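Local coordinates for tRNA endonuclease VMS1 (Saccharomyces cerevisiae, PDB 5WHG), which cleaves polypeptidyl-tRNAs downstream of ribosome-associated quality control, releasing incompletely synthesised polypeptides for degradation, at residues F314-R318 with T346-T350; A206-L210 with A221-H225; Y179-F183 with K340-F344. All blocks are in the same frame, centred on the assembly; numbering follows the deposited sequence.

Contact 1 (F314-R318 with T346-T350); sequences FIRAR and TNRPT
Arg316 reaches from strand 313-316 to Thr346 and the loop behind it, a case of one long side chain tying a loop to a sheet where the two backbones stay well apart. The CA atoms of Arg316 and Thr346 stand 8.1 Å from each other, and the segments bury 172 Å² between them. At the root of the arginine, CB packs beside the ring of Phe342. CG is anti to the backbone N (chi1 171°), which directs the chain toward the loop, and CD follows to lie 3.2 Å from Thr346 OG1. A bend at chi3 (70°) then turns the head group along the loop. NE donates to Thr346 OG1 in a modelled hydrogen bond of 2.5 Å, with 156° at the hydrogen; its length is too short to be taken literally at 2.7 Å resolution. Beyond NE, the guanidinium presents its edge to the loop: NH2 points to the peptide of Asn347 and passes 4.2 Å from Pro349 CD, but its fit against the Asn347 carbonyl is doubtful. Arg316 and Thr346 both also pack on Met212 of strand 207-214, while Pro349 rests on His217 and Ala219 of strand 217-224. Strand and loop both belong to the VLRF1 domain, and the loop runs directly into helix 351-362, where Thr350 is the N-cap residue, its OG1 bonded to Glu353 N.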
loop_
_atom_site.group_PDB
_atom_site.type_symbol
_atom_site.label_atom_id
_atom_site.label_comp_id
_atom_site.label_asym_id
_atom_site.label_seq_id
_atom_site.Cartn_x
_atom_site.Cartn_y
_atom_site.Cartn_z
ATOM N N PHE A 314 1.638 -5.419 -3.449
ATOM C CA PHE A 314 1.795 -4.974 -4.839
ATOM C C PHE A 314 3.196 -5.297 -5.354
ATOM O O PHE A 314 4.191 -4.871 -4.761
ATOM C CB PHE A 314 1.532 -3.471 -4.968
ATOM C CG PHE A 314 0.084 -3.096 -4.797
ATOM C CD1 PHE A 314 -0.858 -3.442 -5.763
ATOM C CD2 PHE A 314 -0.344 -2.413 -3.661
ATOM C CE1 PHE A 314 -2.202 -3.117 -5.594
ATOM C CE2 PHE A 314 -1.686 -2.081 -3.493
ATOM C CZ PHE A 314 -2.614 -2.437 -4.453
ATOM N N ILE A 315 3.270 -6.025 -6.467
ATOM C CA ILE A 315 4.535 -6.483 -7.039
ATOM C C ILE A 315 4.574 -6.125 -8.515
ATOM O O ILE A 315 3.635 -6.439 -9.256
ATOM C CB ILE A 315 4.720 -8.004 -6.884
ATOM C CG1 ILE A 315 4.460 -8.436 -5.455
ATOM C CG2 ILE A 315 6.145 -8.418 -7.267
ATOM C CD1 ILE A 315 4.938 -9.863 -5.186
ATOM N N ARG A 316 5.659 -5.505 -8.955
ATOM C CA ARG A 316 5.947 -5.392 -10.382
ATOM C C ARG A 316 7.177 -6.221 -10.718
ATOM O O ARG A 316 8.278 -5.949 -10.215
ATOM C CB ARG A 316 6.176 -3.953 -10.857
ATOM C CG ARG A 316 6.697 -4.029 -12.311
ATOM C CD ARG A 316 6.593 -2.774 -13.133
ATOM N NE ARG A 316 7.499 -1.698 -12.709
ATOM C CZ ARG A 316 8.830 -1.776 -12.622
ATOM N NH1 ARG A 316 9.493 -2.898 -12.898
ATOM N NH2 ARG A 316 9.509 -0.711 -12.228
ATOM N N ALA A 317 6.987 -7.208 -11.595
ATOM C CA ALA A 317 8.081 -8.035 -12.108
ATOM C C ALA A 317 7.665 -8.507 -13.503
ATOM O O ALA A 317 7.012 -9.544 -13.644
ATOM C CB ALA A 317 8.373 -9.206 -11.181
ATOM N N ARG A 318 8.035 -7.725 -14.526
ATOM C CA ARG A 318 7.643 -8.064 -15.894
ATOM C C ARG A 318 8.306 -9.355 -16.361
ATOM O O ARG A 318 7.663 -10.190 -17.012
ATOM C CB ARG A 318 7.995 -6.929 -16.850
ATOM C CG ARG A 318 7.116 -5.699 -16.759
ATOM C CD ARG A 318 7.866 -4.542 -17.380
ATOM N NE ARG A 318 9.194 -4.444 -16.781
ATOM C CZ ARG A 318 9.579 -3.464 -15.971
ATOM N NH1 ARG A 318 8.739 -2.472 -15.683
ATOM N NH2 ARG A 318 10.807 -3.470 -15.461
ATOM N N THR A 346 5.213 1.773 -14.038
ATOM C CA THR A 346 6.118 2.299 -13.029
ATOM C C THR A 346 7.538 2.261 -13.567
ATOM O O THR A 346 7.845 1.526 -14.509
ATOM C CB THR A 346 6.014 1.505 -11.726
ATOM O OG1 THR A 346 5.938 0.110 -12.037
ATOM C CG2 THR A 346 4.761 1.914 -10.971
ATOM N N ASN A 347 8.413 3.050 -12.939
ATOM C CA ASN A 347 9.747 3.308 -13.472
ATOM C C ASN A 347 10.804 2.324 -12.993
ATOM O O ASN A 347 10.597 1.109 -13.036
ATOM C CB ASN A 347 10.179 4.727 -13.118
ATOM C CG ASN A 347 9.610 5.755 -14.063
ATOM O OD1 ASN A 347 10.306 6.222 -14.968
ATOM N ND2 ASN A 347 8.332 6.107 -13.871
ATOM N N ARG A 348 11.962 2.843 -12.571
ATOM C CA ARG A 348 12.990 1.944 -12.079
ATOM C C ARG A 348 12.690 1.596 -10.624
ATOM O O ARG A 348 11.998 2.344 -9.930
ATOM C CB ARG A 348 14.364 2.590 -12.206
ATOM C CG ARG A 348 14.418 3.729 -13.249
ATOM C CD ARG A 348 15.826 4.319 -13.447
ATOM N NE ARG A 348 16.648 4.217 -12.239
ATOM C CZ ARG A 348 17.681 3.385 -12.099
ATOM N NH1 ARG A 348 18.035 2.593 -13.106
ATOM N NH2 ARG A 348 18.371 3.361 -10.959
ATOM N N PRO A 349 13.130 0.460 -10.152
ATOM C CA PRO A 349 12.947 0.169 -8.723
ATOM C C PRO A 349 13.851 1.025 -7.853
ATOM O O PRO A 349 15.055 0.783 -7.762
ATOM C CB PRO A 349 13.290 -1.322 -8.616
ATOM C CG PRO A 349 13.058 -1.860 -9.998
ATOM C CD PRO A 349 13.458 -0.744 -10.930
ATOM N N THR A 350 13.286 2.067 -7.260
ATOM C CA THR A 350 13.947 2.841 -6.220
ATOM C C THR A 350 12.929 3.119 -5.127
ATOM O O THR A 350 11.720 2.971 -5.330
ATOM C CB THR A 350 14.504 4.180 -6.728
ATOM O OG1 THR A 350 13.471 5.170 -6.654
ATOM C CG2 THR A 350 14.968 4.069 -8.155
#

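Contact 2 (A206-L210 with A221-H225); sequences AISAL and AIVSH
Ser208 and Val223 form an antiparallel hydrogen-bonded pair, with Ser208 N donating to Val223 O at 3.0 Å and Val223 N to Ser208 O at 2.8 Å. Leu210 and Ala221 repeat the pattern, again with a bond in each direction. At the other end, just outside the regular strands, His225 N still donates to Ala206 O at 3.0 Å. Between these pairs come the non-hydrogen-bonded ones, Ile207 with Ser224 and Ala209 with Ile222. This is the pairing of a beta hairpin, strands 207-214 and 217-224, placed inside the mixed sheet of the VLRF1 domain: strand 247-255 continues it beside 217-224, and strand 313-316 beside 207-214.

Side-chain polar contacts gather at His225. Its NE2 and Ser208 OG are 2.7 Å apart in a hydrogen bond, the hydroxyl lying at the ring edge, while the peptide joining Ala206 to Ile207 lies over one ring face, toward its rim. Ala206 CB comes to 3.3 Å from His225 ND1. Phe25 stacks on the same imidazole, and Trp358 of helix 351-362 also meets it.

Apolar contacts divide between the two faces of the sheet. Beside Ile207 and Ala209, Ile222 spreads both branches: CG2 is 4.0 Å from Ile207 CD1, whereas CD1, carried by CG1 beside the backbone N (chi1 -59°), meets Ala209 CB at 3.8 Å. Tyr306 and Leu307 of helix 304-308 pack over this face. On the other, Leu210 CD1 touches Val223 CG1 at 4.1 Å, with Trp358 and Phe248 close by.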
loop_
_atom_site.group_PDB
_atom_site.type_symbol
_atom_site.label_atom_id
_atom_site.label_comp_id
_atom_site.label_asym_id
_atom_site.label_seq_id
_atom_site.Cartn_x
_atom_site.Cartn_y
_atom_site.Cartn_z
ATOM N N ALA A 206 -2.931 -0.917 9.914
ATOM C CA ALA A 206 -3.088 -1.131 8.486
ATOM C C ALA A 206 -1.751 -0.925 7.795
ATOM O O ALA A 206 -1.134 0.139 7.934
ATOM C CB ALA A 206 -4.138 -0.168 7.928
ATOM N N ILE A 207 -1.281 -1.958 7.085
ATOM C CA ILE A 207 -0.083 -1.853 6.258
ATOM C C ILE A 207 -0.317 -2.564 4.933
ATOM O O ILE A 207 -1.149 -3.471 4.822
ATOM C CB ILE A 207 1.181 -2.449 6.928
ATOM C CG1 ILE A 207 0.957 -3.937 7.243
ATOM C CG2 ILE A 207 1.620 -1.596 8.128
ATOM C CD1 ILE A 207 2.130 -4.608 7.917
ATOM N N SER A 208 0.454 -2.145 3.923
ATOM C CA SER A 208 0.549 -2.830 2.640
ATOM C C SER A 208 2.020 -2.986 2.290
ATOM O O SER A 208 2.879 -2.262 2.815
ATOM C CB SER A 208 -0.188 -2.065 1.526
ATOM O OG SER A 208 -1.583 -1.999 1.778
ATOM N N ALA A 209 2.319 -3.930 1.398
ATOM C CA ALA A 209 3.693 -4.112 0.932
ATOM C C ALA A 209 3.854 -3.624 -0.513
ATOM O O ALA A 209 2.898 -3.613 -1.287
ATOM C CB ALA A 209 4.120 -5.584 1.069
ATOM N N LEU A 210 5.067 -3.192 -0.867
ATOM C CA LEU A 210 5.366 -2.720 -2.219
ATOM C C LEU A 210 6.711 -3.275 -2.680
ATOM O O LEU A 210 7.722 -3.125 -1.987
ATOM C CB LEU A 210 5.386 -1.189 -2.288
ATOM C CG LEU A 210 4.247 -0.379 -1.644
ATOM C CD1 LEU A 210 4.609 1.114 -1.579
ATOM C CD2 LEU A 210 2.990 -0.523 -2.420
ATOM N N ALA A 221 9.246 -2.178 0.127
ATOM C CA ALA A 221 8.904 -1.419 1.324
ATOM C C ALA A 221 7.650 -1.991 1.975
ATOM O O ALA A 221 6.802 -2.582 1.303
ATOM C CB ALA A 221 8.716 0.063 0.994
ATOM N N ILE A 222 7.558 -1.836 3.297
ATOM C CA ILE A 222 6.319 -2.032 4.052
ATOM C C ILE A 222 5.782 -0.637 4.375
ATOM O O ILE A 222 6.422 0.129 5.104
ATOM C CB ILE A 222 6.542 -2.856 5.332
ATOM C CG1 ILE A 222 7.125 -4.250 5.033
ATOM C CG2 ILE A 222 5.249 -2.988 6.114
ATOM C CD1 ILE A 222 6.267 -5.140 4.115
ATOM N N VAL A 223 4.628 -0.274 3.813
ATOM C CA VAL A 223 4.090 1.079 3.944
ATOM C C VAL A 223 2.951 1.065 4.955
ATOM O O VAL A 223 2.073 0.193 4.909
ATOM C CB VAL A 223 3.613 1.633 2.586
ATOM C CG1 VAL A 223 2.544 0.717 1.958
ATOM C CG2 VAL A 223 3.075 3.067 2.741
ATOM N N SER A 224 2.970 2.019 5.879
ATOM C CA SER A 224 1.844 2.220 6.776
ATOM C C SER A 224 0.752 3.025 6.090
ATOM O O SER A 224 1.032 3.992 5.377
ATOM C CB SER A 224 2.287 2.951 8.038
ATOM O OG SER A 224 1.248 3.795 8.502
ATOM N N HIS A 225 -0.502 2.644 6.323
ATOM C CA HIS A 225 -1.605 3.429 5.790
ATOM C C HIS A 225 -1.758 4.774 6.487
ATOM O O HIS A 225 -2.443 5.654 5.954
ATOM C CB HIS A 225 -2.903 2.627 5.868
ATOM C CG HIS A 225 -2.899 1.389 5.022
ATOM N ND1 HIS A 225 -4.038 0.651 4.774
ATOM C CD2 HIS A 225 -1.895 0.761 4.359
ATOM C CE1 HIS A 225 -3.733 -0.388 4.011
ATOM N NE2 HIS A 225 -2.440 -0.342 3.741
#

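Contact 3 (Y179-F183 with K340-F344); sequences YKSLF and KSFPF
Tyr179 turns one face of its ring toward Pro343 and Phe344, two consecutive residues that both lie over that face. Pro343 places its CG over the half of the ring near CD1, 3.3 Å from that atom, with CB close behind. Phe344 takes the far half: its CD2 lies 3.3 Å from Tyr179 CZ. The two aromatic planes meet at 53° with centroids 5.2 Å apart, an oblique pairing in which the side chains run nearly at right angles. Phe344 attains this pose with CG lodged between its own backbone N and carbonyl carbon (chi1 39°), while Phe342 CB lies over one of its faces, toward the rim. Ser181 lies alongside Pro343, its OG 3.8 Å from Pro343 CG.

Lys340 works in a different direction. Its chain is extended beyond CG and runs past the end of the short 3-10 turn 180-182, so that NZ meets two carbonyls there, Ser181 O at 2.6 Å and Phe183 O at 2.7 Å. Neither is approached in its carbonyl plane: NZ is tilted 26° from that of Ser181 and stands above that of Phe183. Asn312 OD1 supplies a third acceptor. The contact thus joins the loop after strand 176-179, part of the antiparallel sheet, to the loop leaving strand 339-340 at the margin of the VLRF1 sheet.

Tyr179 OH is hydrogen-bonded to Glu360 of helix 351-362, so the phenol has a polar partner while its ring packs on carbon. Three oxygen acceptors surround NZ, as many as an ammonium group has N-H bonds, and would probably favour the charged form of Lys340.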
loop_
_atom_site.group_PDB
_atom_site.type_symbol
_atom_site.label_atom_id
_atom_site.label_comp_id
_atom_site.label_asym_id
_atom_site.label_seq_id
_atom_site.Cartn_x
_atom_site.Cartn_y
_atom_site.Cartn_z
ATOM N N TYR A 179 -8.670 3.166 -7.357
ATOM C CA TYR A 179 -8.221 1.965 -8.067
ATOM C C TYR A 179 -8.890 0.702 -7.526
ATOM O O TYR A 179 -8.888 0.456 -6.313
ATOM C CB TYR A 179 -6.704 1.805 -7.965
ATOM C CG TYR A 179 -5.908 2.594 -8.962
ATOM C CD1 TYR A 179 -5.874 2.223 -10.290
ATOM C CD2 TYR A 179 -5.172 3.699 -8.573
ATOM C CE1 TYR A 179 -5.138 2.941 -11.222
ATOM C CE2 TYR A 179 -4.431 4.436 -9.499
ATOM C CZ TYR A 179 -4.419 4.050 -10.826
ATOM O OH TYR A 179 -3.684 4.767 -11.759
ATOM N N LYS A 180 -9.425 -0.122 -8.440
ATOM C CA LYS A 180 -10.074 -1.373 -8.042
ATOM C C LYS A 180 -9.115 -2.299 -7.305
ATOM O O LYS A 180 -9.534 -3.040 -6.405
ATOM C CB LYS A 180 -10.643 -2.088 -9.268
ATOM C CG LYS A 180 -11.918 -1.487 -9.815
ATOM C CD LYS A 180 -12.101 -1.773 -11.302
ATOM C CE LYS A 180 -12.445 -3.224 -11.577
ATOM N NZ LYS A 180 -12.894 -3.403 -12.992
ATOM N N SER A 181 -7.831 -2.267 -7.679
ATOM C CA SER A 181 -6.815 -3.090 -7.037
ATOM C C SER A 181 -6.755 -2.902 -5.524
ATOM O O SER A 181 -6.314 -3.810 -4.809
ATOM C CB SER A 181 -5.454 -2.775 -7.645
ATOM O OG SER A 181 -5.445 -3.149 -9.003
ATOM N N LEU A 182 -7.176 -1.737 -5.014
ATOM C CA LEU A 182 -7.081 -1.479 -3.578
ATOM C C LEU A 182 -8.068 -2.308 -2.777
ATOM O O LEU A 182 -7.847 -2.526 -1.581
ATOM C CB LEU A 182 -7.324 -0.003 -3.267
ATOM C CG LEU A 182 -6.214 1.041 -3.370
ATOM C CD1 LEU A 182 -6.685 2.300 -2.665
ATOM C CD2 LEU A 182 -4.908 0.535 -2.762
ATOM N N PHE A 183 -9.144 -2.772 -3.407
ATOM C CA PHE A 183 -10.181 -3.526 -2.726
ATOM C C PHE A 183 -9.893 -5.023 -2.709
ATOM O O PHE A 183 -9.083 -5.553 -3.471
ATOM C CB PHE A 183 -11.541 -3.276 -3.373
ATOM C CG PHE A 183 -11.974 -1.840 -3.319
ATOM C CD1 PHE A 183 -12.578 -1.331 -2.189
ATOM C CD2 PHE A 183 -11.748 -0.995 -4.387
ATOM C CE1 PHE A 183 -12.957 -0.017 -2.126
ATOM C CE2 PHE A 183 -12.131 0.317 -4.326
ATOM C CZ PHE A 183 -12.742 0.806 -3.193
ATOM N N LYS A 340 -0.846 -8.538 -6.054
ATOM C CA LYS A 340 -1.491 -7.830 -7.148
ATOM C C LYS A 340 -0.476 -7.013 -7.929
ATOM O O LYS A 340 0.476 -6.464 -7.367
ATOM C CB LYS A 340 -2.587 -6.901 -6.630
ATOM C CG LYS A 340 -3.639 -7.593 -5.792
ATOM C CD LYS A 340 -4.515 -6.555 -5.151
ATOM C CE LYS A 340 -5.511 -7.188 -4.228
ATOM N NZ LYS A 340 -6.486 -6.167 -3.792
ATOM N N SER A 341 -0.710 -6.911 -9.233
ATOM C CA SER A 341 0.022 -5.949 -10.038
ATOM C C SER A 341 -0.268 -4.520 -9.595
ATOM O O SER A 341 -1.289 -4.222 -8.968
ATOM C CB SER A 341 -0.350 -6.092 -11.506
ATOM O OG SER A 341 0.245 -7.251 -12.030
ATOM N N PHE A 342 0.650 -3.634 -9.939
ATOM C CA PHE A 342 0.358 -2.208 -9.920
ATOM C C PHE A 342 -0.539 -1.866 -11.107
ATOM O O PHE A 342 -0.192 -2.183 -12.248
ATOM C CB PHE A 342 1.648 -1.391 -9.998
ATOM C CG PHE A 342 2.480 -1.416 -8.742
ATOM C CD1 PHE A 342 2.286 -0.468 -7.748
ATOM C CD2 PHE A 342 3.487 -2.355 -8.575
ATOM C CE1 PHE A 342 3.073 -0.449 -6.606
ATOM C CE2 PHE A 342 4.282 -2.357 -7.419
ATOM C CZ PHE A 342 4.078 -1.399 -6.442
ATOM N N PRO A 343 -1.685 -1.220 -10.891
ATOM C CA PRO A 343 -2.577 -0.909 -12.019
ATOM C C PRO A 343 -2.106 0.260 -12.884
ATOM O O PRO A 343 -2.917 0.934 -13.522
ATOM C CB PRO A 343 -3.907 -0.592 -11.326
ATOM C CG PRO A 343 -3.501 -0.065 -10.003
ATOM C CD PRO A 343 -2.291 -0.866 -9.594
ATOM N N PHE A 344 -0.805 0.507 -12.930
ATOM C CA PHE A 344 -0.260 1.577 -13.754
ATOM C C PHE A 344 1.215 1.296 -13.959
ATOM O O PHE A 344 1.852 0.659 -13.118
ATOM C CB PHE A 344 -0.451 2.941 -13.097
ATOM C CG PHE A 344 -0.234 2.906 -11.632
ATOM C CD1 PHE A 344 1.052 2.908 -11.114
ATOM C CD2 PHE A 344 -1.313 2.810 -10.766
ATOM C CE1 PHE A 344 1.260 2.838 -9.752
ATOM C CE2 PHE A 344 -1.118 2.744 -9.406
ATOM C CZ PHE A 344 0.174 2.757 -8.892
#

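How the contacts relate
Contact 2 is the buried one, with regular main-chain pairing and apolar side chains on both faces of the sheet. Contacts 1 and 3 lie nearer the surface: in contact 1 a strand meets a loop through an arginine, and in contact 3 a lysine is joined by aromatic and proline packing. The three share a framework: strand 313-316 of contact 1 pairs with strand 207-214 of contact 2 through Phe314 N and Ala209 O, and on its other side with Lys340 of contact 3 through Ile315 N. Phe314 also packs on Leu210 and Phe342. Contact 3 alone reaches the separate antiparallel sheet; contacts 1 and 2 both belong to the mixed sheet and the loop beside it.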